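Local coordinates for importin-95 (Chaetomium thermophilum, PDB 4XRI), which probably acts as a nuclear transport receptor of the importin-beta family, binding cargo proteins and a small GTPase through a flexible superhelix of HEAT repeats, at residues G628-I633 and I672-D677; F654-L659 and M694-G699. The protein carries 2 engineered substitutions. All blocks are in the same frame, centred on the assembly; numbering follows the deposited sequence.

Contact 1 (G628-I633 and I672-D677); sequences GVFAAI and IGLVSD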
loop_
_atom_site.group_PDB
_atom_site.type_symbol
_atom_site.label_atom_id
_atom_site.label_comp_id
_atom_site.label_asym_id
_atom_site.label_seq_id
_atom_site.Cartn_x
_atom_site.Cartn_y
_atom_site.Cartn_z
ATOM N N GLY A 628 -3.955 -16.035 -13.311
ATOM C CA GLY A 628 -2.682 -16.390 -13.907
ATOM C C GLY A 628 -2.866 -17.007 -15.280
ATOM O O GLY A 628 -2.098 -16.737 -16.202
ATOM N N VAL A 629 -3.892 -17.841 -15.411
ATOM C CA VAL A 629 -4.234 -18.449 -16.691
ATOM C C VAL A 629 -4.612 -17.384 -17.717
ATOM O O VAL A 629 -4.152 -17.417 -18.862
ATOM C CB VAL A 629 -5.399 -19.453 -16.545
ATOM C CG1 VAL A 629 -5.907 -19.886 -17.912
ATOM C CG2 VAL A 629 -4.962 -20.659 -15.719
ATOM N N PHE A 630 -5.447 -16.439 -17.296
ATOM C CA PHE A 630 -5.886 -15.353 -18.167
ATOM C C PHE A 630 -4.715 -14.493 -18.635
ATOM O O PHE A 630 -4.666 -14.060 -19.788
ATOM C CB PHE A 630 -6.924 -14.487 -17.451
ATOM C CG PHE A 630 -8.343 -14.930 -17.683
ATOM C CD1 PHE A 630 -8.731 -16.232 -17.412
ATOM C CD2 PHE A 630 -9.287 -14.044 -18.172
ATOM C CE1 PHE A 630 -10.032 -16.643 -17.628
ATOM C CE2 PHE A 630 -10.591 -14.449 -18.389
ATOM C CZ PHE A 630 -10.965 -15.749 -18.117
ATOM N N ALA A 631 -3.769 -14.261 -17.731
ATOM C CA ALA A 631 -2.582 -13.473 -18.044
ATOM C C ALA A 631 -1.738 -14.167 -19.104
ATOM O O ALA A 631 -1.194 -13.521 -20.004
ATOM C CB ALA A 631 -1.761 -13.229 -16.789
ATOM N N ALA A 632 -1.645 -15.489 -18.993
ATOM C CA ALA A 632 -0.905 -16.299 -19.955
ATOM C C ALA A 632 -1.614 -16.327 -21.308
ATOM O O ALA A 632 -0.971 -16.264 -22.356
ATOM C CB ALA A 632 -0.717 -17.708 -19.426
ATOM N N ILE A 633 -2.941 -16.412 -21.277
ATOM C CA ILE A 633 -3.736 -16.418 -22.500
ATOM C C ILE A 633 -3.637 -15.071 -23.213
ATOM O O ILE A 633 -3.518 -15.010 -24.440
ATOM C CB ILE A 633 -5.213 -16.744 -22.205
ATOM C CG1 ILE A 633 -5.351 -18.189 -21.723
ATOM C CG2 ILE A 633 -6.071 -16.528 -23.445
ATOM C CD1 ILE A 633 -6.747 -18.555 -21.280
ATOM N N ILE A 672 -12.027 -8.067 -18.470
ATOM C CA ILE A 672 -12.206 -6.837 -19.232
ATOM C C ILE A 672 -10.921 -6.480 -19.969
ATOM O O ILE A 672 -10.949 -6.069 -21.125
ATOM C CB ILE A 672 -12.623 -5.672 -18.324
ATOM C CG1 ILE A 672 -13.944 -5.997 -17.626
ATOM C CG2 ILE A 672 -12.741 -4.387 -19.128
ATOM C CD1 ILE A 672 -14.288 -5.039 -16.502
ATOM N N GLY A 673 -9.795 -6.657 -19.286
ATOM C CA GLY A 673 -8.490 -6.438 -19.882
ATOM C C GLY A 673 -8.249 -7.417 -21.016
ATOM O O GLY A 673 -7.624 -7.080 -22.022
ATOM N N LEU A 674 -8.750 -8.638 -20.856
ATOM C CA LEU A 674 -8.613 -9.661 -21.888
ATOM C C LEU A 674 -9.395 -9.296 -23.146
ATOM O O LEU A 674 -8.963 -9.592 -24.259
ATOM C CB LEU A 674 -9.074 -11.025 -21.363
ATOM C CG LEU A 674 -7.985 -12.078 -21.145
ATOM C CD1 LEU A 674 -7.242 -12.356 -22.446
ATOM C CD2 LEU A 674 -7.019 -11.636 -20.054
ATOM N N VAL A 675 -10.549 -8.658 -22.968
ATOM C CA VAL A 675 -11.354 -8.224 -24.107
ATOM C C VAL A 675 -10.597 -7.170 -24.902
ATOM O O VAL A 675 -10.593 -7.185 -26.133
ATOM C CB VAL A 675 -12.718 -7.654 -23.672
ATOM C CG1 VAL A 675 -13.514 -7.199 -24.892
ATOM C CG2 VAL A 675 -13.501 -8.697 -22.891
ATOM N N SER A 676 -9.951 -6.257 -24.182
ATOM C CA SER A 676 -9.094 -5.255 -24.807
ATOM C C SER A 676 -7.957 -5.922 -25.569
ATOM O O SER A 676 -7.670 -5.564 -26.712
ATOM C CB SER A 676 -8.528 -4.291 -23.762
ATOM O OG SER A 676 -9.496 -3.327 -23.387
ATOM N N ASP A 677 -7.317 -6.896 -24.927
ATOM C CA ASP A 677 -6.233 -7.651 -25.545
ATOM C C ASP A 677 -6.680 -8.331 -26.834
ATOM O O ASP A 677 -6.029 -8.203 -27.870
ATOM C CB ASP A 677 -5.687 -8.700 -24.573
ATOM C CG ASP A 677 -4.979 -8.084 -23.389
ATOM O OD1 ASP A 677 -4.347 -7.023 -23.567
ATOM O OD2 ASP A 677 -5.054 -8.660 -22.283
#

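Contact 2 (F654-L659 and M694-G699); sequences FLYNAL and MNYLLG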
loop_
_atom_site.group_PDB
_atom_site.type_symbol
_atom_site.label_atom_id
_atom_site.label_comp_id
_atom_site.label_asym_id
_atom_site.label_seq_id
_atom_site.Cartn_x
_atom_site.Cartn_y
_atom_site.Cartn_z
ATOM N N PHE A 654 -15.510 -19.021 -21.589
ATOM C CA PHE A 654 -14.791 -18.813 -20.335
ATOM C C PHE A 654 -14.614 -17.323 -20.074
ATOM O O PHE A 654 -14.762 -16.855 -18.946
ATOM C CB PHE A 654 -13.428 -19.504 -20.360
ATOM C CG PHE A 654 -13.503 -21.002 -20.275
ATOM C CD1 PHE A 654 -13.519 -21.638 -19.045
ATOM C CD2 PHE A 654 -13.543 -21.774 -21.423
ATOM C CE1 PHE A 654 -13.579 -23.016 -18.963
ATOM C CE2 PHE A 654 -13.602 -23.151 -21.347
ATOM C CZ PHE A 654 -13.624 -23.775 -20.115
ATOM N N LEU A 655 -14.300 -16.585 -21.132
ATOM C CA LEU A 655 -14.126 -15.142 -21.046
ATOM C C LEU A 655 -15.435 -14.452 -20.671
ATOM O O LEU A 655 -15.456 -13.574 -19.807
ATOM C CB LEU A 655 -13.598 -14.591 -22.372
ATOM C CG LEU A 655 -13.330 -13.087 -22.427
ATOM C CD1 LEU A 655 -12.433 -12.668 -21.277
ATOM C CD2 LEU A 655 -12.707 -12.706 -23.762
ATOM N N TYR A 656 -16.520 -14.860 -21.325
ATOM C CA TYR A 656 -17.852 -14.342 -21.024
ATOM C C TYR A 656 -18.199 -14.515 -19.549
ATOM O O TYR A 656 -18.688 -13.591 -18.901
ATOM C CB TYR A 656 -18.915 -15.043 -21.877
ATOM C CG TYR A 656 -18.784 -14.824 -23.365
ATOM C CD1 TYR A 656 -18.174 -13.684 -23.874
ATOM C CD2 TYR A 656 -19.274 -15.763 -24.264
ATOM C CE1 TYR A 656 -18.056 -13.485 -25.239
ATOM C CE2 TYR A 656 -19.162 -15.575 -25.628
ATOM C CZ TYR A 656 -18.553 -14.435 -26.109
ATOM O OH TYR A 656 -18.441 -14.245 -27.467
ATOM N N ASN A 657 -17.938 -15.707 -19.029
ATOM C CA ASN A 657 -18.302 -16.047 -17.660
ATOM C C ASN A 657 -17.522 -15.228 -16.642
ATOM O O ASN A 657 -18.062 -14.820 -15.615
ATOM C CB ASN A 657 -18.083 -17.537 -17.410
ATOM C CG ASN A 657 -18.919 -18.058 -16.264
ATOM O OD1 ASN A 657 -18.406 -18.325 -15.176
ATOM N ND2 ASN A 657 -20.221 -18.196 -16.497
ATOM N N ALA A 658 -16.249 -14.991 -16.937
ATOM C CA ALA A 658 -15.415 -14.148 -16.090
ATOM C C ALA A 658 -15.914 -12.708 -16.126
ATOM O O ALA A 658 -15.936 -12.021 -15.103
ATOM C CB ALA A 658 -13.960 -14.224 -16.529
ATOM N N LEU A 659 -16.325 -12.266 -17.310
ATOM C CA LEU A 659 -16.856 -10.918 -17.494
ATOM C C LEU A 659 -18.124 -10.680 -16.682
ATOM O O LEU A 659 -18.310 -9.609 -16.109
ATOM C CB LEU A 659 -17.145 -10.653 -18.975
ATOM C CG LEU A 659 -15.978 -10.230 -19.870
ATOM C CD1 LEU A 659 -16.417 -10.217 -21.324
ATOM C CD2 LEU A 659 -15.448 -8.863 -19.454
ATOM N N MET A 694 -20.030 -6.456 -25.661
ATOM C CA MET A 694 -20.790 -5.251 -25.340
ATOM C C MET A 694 -21.919 -5.534 -24.356
ATOM O O MET A 694 -22.140 -4.764 -23.420
ATOM C CB MET A 694 -21.356 -4.615 -26.614
ATOM C CG MET A 694 -20.309 -3.961 -27.508
ATOM S SD MET A 694 -19.433 -2.608 -26.695
ATOM C CE MET A 694 -20.774 -1.449 -26.442
ATOM N N ASN A 695 -22.629 -6.637 -24.567
ATOM C CA ASN A 695 -23.717 -7.024 -23.678
ATOM C C ASN A 695 -23.245 -7.230 -22.240
ATOM O O ASN A 695 -23.898 -6.779 -21.295
ATOM C CB ASN A 695 -24.397 -8.293 -24.189
ATOM C CG ASN A 695 -25.267 -8.038 -25.404
ATOM O OD1 ASN A 695 -25.611 -6.896 -25.708
ATOM N ND2 ASN A 695 -25.630 -9.105 -26.103
ATOM N N TYR A 696 -22.105 -7.895 -22.080
ATOM C CA TYR A 696 -21.542 -8.115 -20.751
ATOM C C TYR A 696 -21.002 -6.824 -20.145
ATOM O O TYR A 696 -21.199 -6.554 -18.959
ATOM C CB TYR A 696 -20.436 -9.170 -20.797
ATOM C CG TYR A 696 -20.948 -10.590 -20.716
ATOM C CD1 TYR A 696 -21.304 -11.150 -19.495
ATOM C CD2 TYR A 696 -21.075 -11.371 -21.856
ATOM C CE1 TYR A 696 -21.772 -12.446 -19.413
ATOM C CE2 TYR A 696 -21.546 -12.668 -21.783
ATOM C CZ TYR A 696 -21.889 -13.201 -20.560
ATOM O OH TYR A 696 -22.357 -14.491 -20.481
ATOM N N LEU A 697 -20.318 -6.029 -20.963
ATOM C CA LEU A 697 -19.760 -4.761 -20.508
ATOM C C LEU A 697 -20.863 -3.798 -20.079
ATOM O O LEU A 697 -20.795 -3.205 -19.001
ATOM C CB LEU A 697 -18.904 -4.124 -21.603
ATOM C CG LEU A 697 -17.635 -4.881 -22.011
ATOM C CD1 LEU A 697 -16.960 -4.191 -23.181
ATOM C CD2 LEU A 697 -16.673 -5.011 -20.837
ATOM N N LEU A 698 -21.879 -3.651 -20.925
ATOM C CA LEU A 698 -23.016 -2.792 -20.613
ATOM C C LEU A 698 -23.779 -3.329 -19.410
ATOM O O LEU A 698 -24.306 -2.564 -18.606
ATOM C CB LEU A 698 -23.953 -2.671 -21.816
ATOM C CG LEU A 698 -23.401 -1.915 -23.026
ATOM C CD1 LEU A 698 -24.328 -2.067 -24.222
ATOM C CD2 LEU A 698 -23.187 -0.449 -22.685
ATOM N N GLY A 699 -23.836 -4.652 -19.299
ATOM C CA GLY A 699 -24.483 -5.289 -18.168
ATOM C C GLY A 699 -23.780 -4.968 -16.863
ATOM O O GLY A 699 -24.422 -4.776 -15.833
#

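Contact 1 (G628-I633 and I672-D677)
F630 and L674 join helix 625-640 to helix 665-682, two helices that lie side by side in one layer of the HEAT-repeat solenoid. Little surface is shared, 148 Å² summed over both sides, and L674 supplies more than half of it. Its side chain sets out toward the opposing helix, and the branch at its end meets F630 in two ways. Methyl CD2 rests on the backbone, with L674 CD2 3.4 Å from F630 O, a van der Waals contact with the carbonyl. The same methyl, L674 CD2, lies 3.9 Å from F630 CB, so it nests where main chain and side chain of the phenylalanine diverge. Branch carbon CG reaches the ring, L674 CG standing 3.8 Å from F630 CD2, and comes at it obliquely. Both first torsions are turned off the staggered positions, chi1 of L674 to -110° and chi1 of F630 to -91°, which may reflect the close fit of the leucine branch against the ring. The second methyl of the leucine extends the patch by one turn, at a looser 4.4 Å between L674 CD1 and I633 CG2. No hydrogen bond links the two segments themselves. D677 OD2 is, however, hydrogen-bonded to S634 OG, one residue past 628-633, so the helices do share a polar tie. Deeper in the protein, F630 also packs on A658 and L616, while I633 reaches F651 and L612, so each belongs to a wider core built from successive helices. Neighbouring helices of one layer joined by a slim, apolar seam, above a core closed by the other layer, are typical of the alpha solenoid that HEAT repeats form.

Contact 2 (F654-L659 and M694-G699)
Two tyrosines, Y656 and Y696, carry the aromatic part of this seam between helices 648-660 and 690-701, whose short segments run nearly parallel, 10° apart, with axes 10.0 Å from each other. The rings barely overlap. Their planes are within 11° of parallel, yet they are slid so far apart that the centroids stand 5.7 Å from each other. Contact falls instead on the root of Y656, with Y656 CB 3.5 Å from Y696 CE2, and the side chains as a whole cross at about a right angle. With CG of Y696 anti to its carbonyl carbon (chi1 -84°), the ring is carried across to the facing helix.

A carbonyl also meets the ring: Y656 O lies over one face, displaced toward the rim, and is 3.3 Å from Y696 CE1. This is close packing and no hydrogen bond. The phenol of Y656 finds its polar partner in N692, whose ND2 is hydrogen-bonded to OH and ties the far end of that side chain to helix 690-701.

Aliphatic packing completes the seam. L659 CB is 4.0 Å from Y696 CB, and further in L659 CD2 approaches L697 CD2 at 4.3 Å. With an alanine at Y696 the ring is gone, and Y656 O and CB would probably be left without their packing partner, while the CB contact with L659 could remain.

The segments thus meet by packing alone, the N692 bond adding a polar tie between the helices just outside them; such a joint is consistent with small shifts between helices in a highly flexible transport receptor.

Overall arrangement
Followed from the N terminus, the chain visits 628-633, 654-659, 672-677 and 694-699 in turn, so contacts 1 and 2 alternate: each closes a loop of similar length, and the two loops cross instead of nesting. Helix 648-660 of contact 2 lies inside the loop closed by contact 1, and helix 665-682 of contact 1 inside the loop closed by contact 2. The crossing ties two layers of the superhelix together, since the seams also touch each other: V675 CG2 is 3.6 Å from L659 CD1, and L674 CB is 3.7 Å from L655 CD1. With their centres about 13 Å apart, the pair joins four consecutive helices of the C-terminal half.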